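Probable manganase-dependent inorganic pyrophosphatase (Clostridium perfringens, PDB 3L2B) hydrolyses inorganic pyrophosphate as a family II enzyme whose regulatory CBS and DRTGG region binds the activator diadenosine tetraphosphate and the inhibitor AMP. Local coordinates at the bis(adenosine)-5'-tetraphosphate site and the interface of chains A and B. Coordinates in Å, arbitrary orientation; residue numbers count along the deposited sequence, not the author numbering. Chains: chain A/B, Probable manganase-dependent inorganic pyrophosphatase.

Contact 1: the bis(adenosine)-5'-tetraphosphate site. Residues chain A 39, 53, 55, 57-58, 192, 195-197, 216-220; chain B 39, 53, 55, 57, 196-197, 216-219. With B4P (bis(adenosine)-5'-tetraphosphate), chain C.
Bis(adenosine)-5'-tetraphosphate (B4P), the activator, runs from one chain to the other, each adenosine held in a CBS-domain pocket and the four phosphates bridging the two subunits. The A:Tyr217 ring lies flat on the B4P adenine, planes 5° apart and the ring centroid 3.5 Å from that of the six-membered ring; its CG is anti to the carbonyl carbon, and B:Tyr217 stacks on the second base in the same way. On the other face of the base A:Met53 lays its sulphur, SD 3.7 Å from B4P N7A, with CG anti to the backbone N and the chain bent at chi3, so each adenine is sandwiched between phenol and thioether. The backbone of A:Val197 reads the base: A:Val197 N donates to B4P N1A at 3.0 Å, nearly straight at 174°, while the exocyclic amine N6A gives a hydrogen to A:Val197 O on a lone pair, a pattern suited to adenine. The hydroxyls of A:Ser55 and A:Ser57, both in the crowded position between backbone N and carbonyl carbon (chi1 80° for A:Ser55), converge on the ribose diol; A:Ser57 OG accepts from the 2'-hydroxyl B4P O2E at 2.7 Å and donates to A:Ser55 OG. A:Asn58 backs this pair, its OD1 taking the A:Ser55 N-H from above the carbonyl plane. Along the phosphates, A:Lys39 bends at chi3 and brings NZ to the beta-phosphate B4P O1B at 2.8 Å, also bonding O3G and O1D; A:Ser218 OG gives O1B a second donor. B:Lys39 NZ comes to B4P O1G at 2.7 Å and bonds O1A, so each lysine spans both halves of the phosphate chain. A:Lys39 NZ and B:Lys39 NZ stand 6.6 Å apart, any repulsion probably offset by the phosphates. The serines lie where strand 50-55 passes into helix 56-64, and A:Tyr217 and A:Ser218 between helix 205-215 and strand 219-223, so both CBS motifs of each chain line the cleft.

Contact 2: the interface of chains A and B. Residues chain A 104-108, 174; chain B 106-108, 173-175.
The backbone of A:Val104 to A:Val106 is extended and turns at A:Ala108, whereas B:Ser174 and B:Phe175 have helical angles. A:Val104 crosses B:Phe175 at about a right angle: its CB stands 3.8 Å above the centre of the phenyl ring, a CH-pi contact, and its CG1, anti to the backbone N (chi1 -172°), reaches over the CD1-CE1 side of that ring. The phenyl is sent toward the valine by a CG anti to its own backbone N (chi1 162°). A:Val106 divides its branches between two partners. CG1, anti to the backbone N, meets B:Val106 CG1 tip to tip at 4.0 Å near the two-fold axis, while CG2 leans on the backbone of B:Phe175. A:Ser174 sets its OG in the crowded position (chi1 50°), 3.4 Å from B:Val106 CB, an oxygen against the branch point of the valine; B:Ser174 instead turns OG anti to its carbonyl carbon and offers CB to A:Val106. Beside the axis A:Ala108 CB packs 3.8 Å from B:Ala108 CA. The direct contacts of this patch are mainly apolar, and polar links here run through water. One molecule takes the N-H of A:Val106 at 2.9 Å from its N, and also joins B:Phe175 N and the B:Asp173 carboxylate, where OD2 is 2.7 Å from the same water; the strand edge is thus coupled to the start of the opposing helix. A second water bridges the carbonyl oxygens of A:Ala108 and B:Ala108, and can supply the hydrogens that two facing acceptors lack. The deposited assembly pairs the chains here, which is probably the biological dimer. Strand 104-106 with its following turn, and the N-terminal end of the helix that begins at residue 174 (174-180 in chain A, 174-181 in chain B), form this part of a two-fold interface between DRTGG domains.

Contact 1: the bis(adenosine)-5'-tetraphosphate site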
# COMPACT_ATOMS: atom_id res chain seq x y z
N LYS A 39 -8.82 10.68 9.96
CA LYS A 39 -8.61 10.54 8.51
C LYS A 39 -7.32 11.26 8.14
O LYS A 39 -6.70 11.00 7.10
CB LYS A 39 -9.78 11.14 7.72
CG LYS A 39 -11.16 10.68 8.24
CD LYS A 39 -12.36 11.22 7.42
CE LYS A 39 -12.55 12.72 7.60
NZ LYS A 39 -13.60 13.25 6.70
N MET A 53 1.14 17.28 7.20
CA MET A 53 -0.04 16.47 7.51
C MET A 53 -0.05 15.12 6.76
O MET A 53 0.30 15.04 5.58
CB MET A 53 -1.30 17.26 7.17
CG MET A 53 -2.58 16.52 7.52
SD MET A 53 -4.01 17.21 6.61
CE MET A 53 -4.83 18.15 7.91
N SER A 55 -2.40 11.91 5.60
CA SER A 55 -3.73 11.31 5.35
C SER A 55 -3.60 9.96 4.67
O SER A 55 -2.51 9.58 4.20
CB SER A 55 -4.51 12.18 4.41
OG SER A 55 -4.06 11.89 3.10
N SER A 57 -4.69 9.49 1.77
CA SER A 57 -4.34 9.85 0.39
C SER A 57 -2.82 9.85 0.14
O SER A 57 -2.36 9.36 -0.89
CB SER A 57 -4.92 11.20 0.02
OG SER A 57 -4.21 12.27 0.62
N ASN A 58 -2.05 10.36 1.09
CA ASN A 58 -0.56 10.29 1.03
C ASN A 58 -0.07 8.84 1.08
O ASN A 58 0.85 8.42 0.38
CB ASN A 58 0.11 10.95 2.27
CG ASN A 58 -0.28 12.39 2.49
OD1 ASN A 58 -0.59 12.75 3.63
ND2 ASN A 58 -0.28 13.20 1.45
N THR A 192 1.79 15.47 3.29
CA THR A 192 1.58 16.75 2.60
C THR A 192 2.40 17.84 3.31
O THR A 192 2.22 18.06 4.50
CB THR A 192 0.06 17.16 2.58
OG1 THR A 192 -0.74 16.08 2.05
CG2 THR A 192 -0.17 18.44 1.76
N ASN A 195 1.61 23.58 0.36
CA ASN A 195 0.20 23.96 0.21
C ASN A 195 -0.72 23.29 1.25
O ASN A 195 -1.91 23.07 1.03
CB ASN A 195 -0.27 23.66 -1.23
CG ASN A 195 0.82 23.98 -2.29
OD1 ASN A 195 1.37 23.07 -2.91
ND2 ASN A 195 1.15 25.25 -2.45
N LEU A 196 -0.13 22.95 2.38
CA LEU A 196 -0.91 22.56 3.56
C LEU A 196 -1.59 23.83 4.00
O LEU A 196 -0.97 24.88 4.06
CB LEU A 196 -0.02 22.00 4.67
CG LEU A 196 -0.71 21.57 5.96
CD1 LEU A 196 -1.92 20.66 5.74
CD2 LEU A 196 0.28 20.87 6.85
N VAL A 197 -2.88 23.74 4.23
CA VAL A 197 -3.64 24.89 4.68
C VAL A 197 -3.96 24.74 6.15
O VAL A 197 -4.66 23.83 6.57
CB VAL A 197 -4.94 25.07 3.85
CG1 VAL A 197 -5.70 26.29 4.31
CG2 VAL A 197 -4.61 25.15 2.34
N ARG A 216 -12.22 23.72 0.49
CA ARG A 216 -13.11 22.56 0.76
C ARG A 216 -12.47 21.27 1.36
O ARG A 216 -12.98 20.17 1.15
CB ARG A 216 -13.91 22.18 -0.50
CG ARG A 216 -15.05 23.15 -0.85
CD ARG A 216 -15.82 22.65 -2.08
NE ARG A 216 -16.92 23.54 -2.48
CZ ARG A 216 -17.77 23.28 -3.47
NH1 ARG A 216 -17.67 22.16 -4.18
NH2 ARG A 216 -18.74 24.15 -3.76
N TYR A 217 -11.38 21.40 2.11
CA TYR A 217 -10.91 20.27 2.95
C TYR A 217 -11.85 20.14 4.11
O TYR A 217 -12.49 21.11 4.51
CB TYR A 217 -9.48 20.45 3.47
CG TYR A 217 -8.46 20.60 2.37
CD1 TYR A 217 -8.25 19.59 1.44
CD2 TYR A 217 -7.71 21.75 2.26
CE1 TYR A 217 -7.30 19.73 0.42
CE2 TYR A 217 -6.77 21.91 1.25
CZ TYR A 217 -6.57 20.90 0.33
OH TYR A 217 -5.62 21.07 -0.65
N SER A 218 -11.93 18.95 4.67
CA SER A 218 -12.87 18.70 5.76
C SER A 218 -12.30 19.09 7.15
O SER A 218 -13.05 19.39 8.07
CB SER A 218 -13.35 17.25 5.71
OG SER A 218 -12.39 16.40 6.27
N ASN A 219 -10.98 19.13 7.28
CA ASN A 219 -10.32 19.50 8.55
C ASN A 219 -9.03 20.31 8.33
O ASN A 219 -8.30 20.10 7.35
CB ASN A 219 -9.99 18.26 9.39
CG ASN A 219 -11.22 17.53 9.86
OD1 ASN A 219 -12.00 18.03 10.69
ND2 ASN A 219 -11.41 16.31 9.33
N TYR A 220 -8.78 21.23 9.25
CA TYR A 220 -7.64 22.15 9.17
C TYR A 220 -6.80 22.19 10.46
O TYR A 220 -7.31 22.38 11.55
CB TYR A 220 -8.14 23.55 8.81
CG TYR A 220 -8.84 23.64 7.47
CD1 TYR A 220 -8.18 24.12 6.35
CD2 TYR A 220 -10.17 23.24 7.33
CE1 TYR A 220 -8.83 24.21 5.13
CE2 TYR A 220 -10.82 23.31 6.12
CZ TYR A 220 -10.16 23.80 5.02
OH TYR A 220 -10.82 23.85 3.81
N LYS B 39 -11.63 11.30 -4.19
CA LYS B 39 -11.21 10.71 -2.90
C LYS B 39 -11.94 9.38 -2.71
O LYS B 39 -11.47 8.45 -2.05
CB LYS B 39 -11.54 11.69 -1.75
CG LYS B 39 -11.03 13.14 -1.97
CD LYS B 39 -11.42 14.09 -0.86
CE LYS B 39 -12.92 14.31 -0.75
NZ LYS B 39 -13.22 15.24 0.37
N MET B 53 -18.77 1.55 -2.39
CA MET B 53 -17.93 2.71 -2.58
C MET B 53 -16.51 2.40 -2.23
O MET B 53 -16.25 1.66 -1.26
CB MET B 53 -18.42 3.87 -1.73
CG MET B 53 -17.61 5.14 -1.95
SD MET B 53 -18.51 6.58 -1.37
CE MET B 53 -19.55 6.82 -2.81
N SER B 55 -12.66 4.00 -1.46
CA SER B 55 -11.85 5.17 -1.07
C SER B 55 -10.46 4.79 -0.63
O SER B 55 -10.16 3.62 -0.38
CB SER B 55 -12.48 5.89 0.09
OG SER B 55 -12.14 5.18 1.27
N SER B 57 -9.41 5.27 2.13
CA SER B 57 -9.56 4.65 3.46
C SER B 57 -9.64 3.14 3.28
O SER B 57 -8.92 2.41 3.95
CB SER B 57 -10.72 5.23 4.28
OG SER B 57 -12.01 4.82 3.80
N LEU B 196 -23.09 1.98 3.71
CA LEU B 196 -22.86 2.98 2.68
C LEU B 196 -24.10 3.85 2.67
O LEU B 196 -25.23 3.35 2.65
CB LEU B 196 -22.63 2.33 1.29
CG LEU B 196 -22.42 3.29 0.11
CD1 LEU B 196 -21.57 2.65 -0.96
CD2 LEU B 196 -23.76 3.73 -0.46
N VAL B 197 -23.90 5.16 2.74
CA VAL B 197 -25.02 6.09 2.79
C VAL B 197 -25.16 6.81 1.45
O VAL B 197 -24.33 7.64 1.08
CB VAL B 197 -24.88 7.10 3.95
CG1 VAL B 197 -26.02 8.09 3.94
CG2 VAL B 197 -24.81 6.37 5.29
N ARG B 216 -21.84 12.68 8.64
CA ARG B 216 -20.58 13.46 8.60
C ARG B 216 -19.69 13.27 7.35
O ARG B 216 -18.58 13.83 7.28
CB ARG B 216 -19.74 13.15 9.87
CG ARG B 216 -18.73 14.23 10.27
CD ARG B 216 -19.39 15.58 10.50
NE ARG B 216 -20.61 15.51 11.31
CZ ARG B 216 -21.30 16.56 11.72
NH1 ARG B 216 -20.89 17.80 11.42
NH2 ARG B 216 -22.39 16.39 12.45
N TYR B 217 -20.14 12.49 6.38
CA TYR B 217 -19.35 12.27 5.13
C TYR B 217 -19.37 13.48 4.24
O TYR B 217 -20.27 14.30 4.32
CB TYR B 217 -19.83 11.06 4.32
CG TYR B 217 -19.80 9.78 5.11
CD1 TYR B 217 -18.61 9.25 5.57
CD2 TYR B 217 -20.98 9.12 5.42
CE1 TYR B 217 -18.59 8.08 6.31
CE2 TYR B 217 -20.98 7.95 6.15
CZ TYR B 217 -19.79 7.43 6.59
OH TYR B 217 -19.82 6.25 7.31
N SER B 218 -18.38 13.59 3.37
CA SER B 218 -18.29 14.75 2.49
C SER B 218 -19.14 14.60 1.23
O SER B 218 -19.58 15.59 0.66
CB SER B 218 -16.84 15.04 2.09
OG SER B 218 -16.34 14.03 1.23
N ASN B 219 -19.35 13.35 0.81
CA ASN B 219 -20.03 13.03 -0.47
C ASN B 219 -20.91 11.79 -0.42
O ASN B 219 -20.53 10.76 0.12
CB ASN B 219 -19.02 12.84 -1.60
CG ASN B 219 -18.20 14.09 -1.86
OD1 ASN B 219 -18.71 15.07 -2.43
ND2 ASN B 219 -16.94 14.07 -1.45
PA B4P C . -10.35 16.12 2.27
O1A B4P C . -10.98 16.76 1.11
O2A B4P C . -10.38 16.99 3.60
O3A B4P C . -11.03 14.69 2.38
PB B4P C . -11.11 13.72 3.64
O1B B4P C . -12.02 14.26 4.67
O2B B4P C . -9.65 13.36 4.17
O3B B4P C . -11.74 12.44 2.91
PG B4P C . -13.32 12.22 2.75
O1G B4P C . -13.93 13.51 2.36
O2G B4P C . -13.66 10.99 1.81
O3G B4P C . -13.77 11.74 4.21
PD B4P C . -15.28 11.24 4.45
O1D B4P C . -15.68 11.49 5.84
O2D B4P C . -16.27 11.89 3.36
O5E B4P C . -8.82 15.90 1.91
C5E B4P C . -8.44 14.91 0.95
C4E B4P C . -6.92 14.77 1.01
O4E B4P C . -6.33 16.06 0.87
C3E B4P C . -6.48 14.27 2.37
O3E B4P C . -6.24 12.89 2.29
C2E B4P C . -5.24 15.06 2.71
O2E B4P C . -4.08 14.37 2.26
C1E B4P C . -5.37 16.34 1.92
N9A B4P C . -5.75 17.41 2.88
C8A B4P C . -6.72 17.33 3.83
N7A B4P C . -6.80 18.48 4.56
C5A B4P C . -5.87 19.32 4.08
C6A B4P C . -5.41 20.68 4.39
N6A B4P C . -5.99 21.40 5.35
N1A B4P C . -4.39 21.19 3.67
C2A B4P C . -3.81 20.48 2.68
N3A B4P C . -4.17 19.24 2.36
C4A B4P C . -5.17 18.60 3.00
O5F B4P C . -15.12 9.68 4.18
C5F B4P C . -14.22 8.94 4.98
C4F B4P C . -14.24 7.51 4.50
O4F B4P C . -15.53 6.95 4.76
C3F B4P C . -13.99 7.44 3.01
O3F B4P C . -12.63 7.10 2.75
C2F B4P C . -14.94 6.35 2.54
O2F B4P C . -14.21 5.14 2.58
C1F B4P C . -16.07 6.35 3.57
N9B B4P C . -17.20 7.10 2.97
C8B B4P C . -17.15 8.23 2.25
N7B B4P C . -18.39 8.58 1.84
C5B B4P C . -19.26 7.67 2.28
C6B B4P C . -20.71 7.45 2.19
N6B B4P C . -21.51 8.31 1.53
N1B B4P C . -21.21 6.36 2.80
C2B B4P C . -20.44 5.50 3.47
N3B B4P C . -19.11 5.63 3.58
C4B B4P C . -18.47 6.68 3.02
O HOH W 1 -2.28 14.81 3.90
O HOH W 2 -9.00 17.30 5.80
O HOH W 3 -13.55 3.40 5.21

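Contact 2: the interface of chains A and B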
# COMPACT_ATOMS: atom_id res chain seq x y z
N VAL A 104 16.25 -2.05 -2.73
CA VAL A 104 15.78 -3.31 -2.13
C VAL A 104 15.67 -4.37 -3.21
O VAL A 104 15.16 -4.12 -4.27
CB VAL A 104 14.41 -3.20 -1.43
CG1 VAL A 104 14.11 -4.51 -0.66
CG2 VAL A 104 14.38 -2.01 -0.50
N VAL A 105 16.18 -5.54 -2.92
CA VAL A 105 16.25 -6.61 -3.86
C VAL A 105 16.11 -7.92 -3.12
O VAL A 105 16.73 -8.13 -2.06
CB VAL A 105 17.61 -6.63 -4.61
CG1 VAL A 105 17.74 -7.92 -5.44
CG2 VAL A 105 17.74 -5.44 -5.54
N VAL A 106 15.28 -8.78 -3.65
CA VAL A 106 15.17 -10.14 -3.12
C VAL A 106 16.32 -10.94 -3.71
O VAL A 106 16.48 -11.01 -4.94
CB VAL A 106 13.82 -10.79 -3.47
CG1 VAL A 106 13.80 -12.26 -3.04
CG2 VAL A 106 12.68 -9.99 -2.83
N ALA A 107 17.12 -11.51 -2.83
CA ALA A 107 18.23 -12.35 -3.24
C ALA A 107 17.74 -13.79 -3.42
O ALA A 107 17.88 -14.60 -2.51
CB ALA A 107 19.34 -12.31 -2.23
N ALA A 108 17.16 -14.06 -4.58
CA ALA A 108 16.58 -15.38 -4.93
C ALA A 108 17.57 -16.27 -5.68
O ALA A 108 17.47 -17.50 -5.67
CB ALA A 108 15.29 -15.20 -5.78
N SER A 174 9.95 -13.76 2.33
CA SER A 174 10.44 -12.69 1.47
C SER A 174 9.33 -11.93 0.77
O SER A 174 9.43 -10.70 0.60
CB SER A 174 11.55 -13.13 0.49
OG SER A 174 11.21 -14.29 -0.22
N VAL B 106 7.41 -16.25 -2.72
CA VAL B 106 8.59 -16.01 -3.55
C VAL B 106 9.45 -17.25 -3.49
O VAL B 106 9.78 -17.72 -2.42
CB VAL B 106 9.38 -14.78 -3.09
CG1 VAL B 106 10.69 -14.66 -3.87
CG2 VAL B 106 8.54 -13.54 -3.24
N ALA B 107 9.75 -17.79 -4.66
CA ALA B 107 10.56 -19.00 -4.76
C ALA B 107 12.02 -18.65 -4.67
O ALA B 107 12.75 -18.82 -5.62
CB ALA B 107 10.30 -19.70 -6.08
N ALA B 108 12.44 -18.13 -3.52
CA ALA B 108 13.84 -17.74 -3.30
C ALA B 108 14.77 -18.94 -3.03
O ALA B 108 15.99 -18.84 -3.14
CB ALA B 108 13.94 -16.70 -2.14
N ASP B 173 11.26 -7.18 -11.18
CA ASP B 173 11.97 -8.13 -10.32
C ASP B 173 11.05 -8.55 -9.20
O ASP B 173 9.95 -8.04 -9.06
CB ASP B 173 13.30 -7.54 -9.75
CG ASP B 173 13.08 -6.49 -8.63
OD1 ASP B 173 11.94 -6.01 -8.38
OD2 ASP B 173 14.09 -6.14 -7.98
N SER B 174 11.51 -9.49 -8.40
CA SER B 174 10.65 -10.14 -7.40
C SER B 174 10.14 -9.24 -6.28
O SER B 174 9.05 -9.45 -5.74
CB SER B 174 11.38 -11.31 -6.78
OG SER B 174 11.49 -12.29 -7.77
N PHE B 175 10.95 -8.25 -5.93
CA PHE B 175 10.57 -7.34 -4.87
C PHE B 175 9.42 -6.48 -5.33
O PHE B 175 8.44 -6.26 -4.63
CB PHE B 175 11.77 -6.46 -4.42
CG PHE B 175 11.37 -5.24 -3.66
CD1 PHE B 175 11.02 -5.33 -2.33
CD2 PHE B 175 11.38 -4.01 -4.27
CE1 PHE B 175 10.66 -4.20 -1.61
CE2 PHE B 175 11.02 -2.85 -3.56
CZ PHE B 175 10.65 -2.94 -2.24
O HOH W 4 14.04 -8.25 -6.22
O HOH W 5 18.62 -19.86 -4.35

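Contact 1 and contact 2 lie about 36 Å apart, measured between the centres of their C-alpha atoms, and have no residue or secondary-structure element in common. Contact 1 belongs to the paired CBS domains and contact 2 to the paired DRTGG domains, so the same two chains meet at both ends of an elongated dimer. At contact 1 a ligand ties the chains together, whereas contact 2 joins them through protein and water alone. Because the DRTGG domain lies in sequence between the two CBS motifs, rearrangement around the nucleotide could plausibly be felt at the distant interface, though this structure alone does not show it.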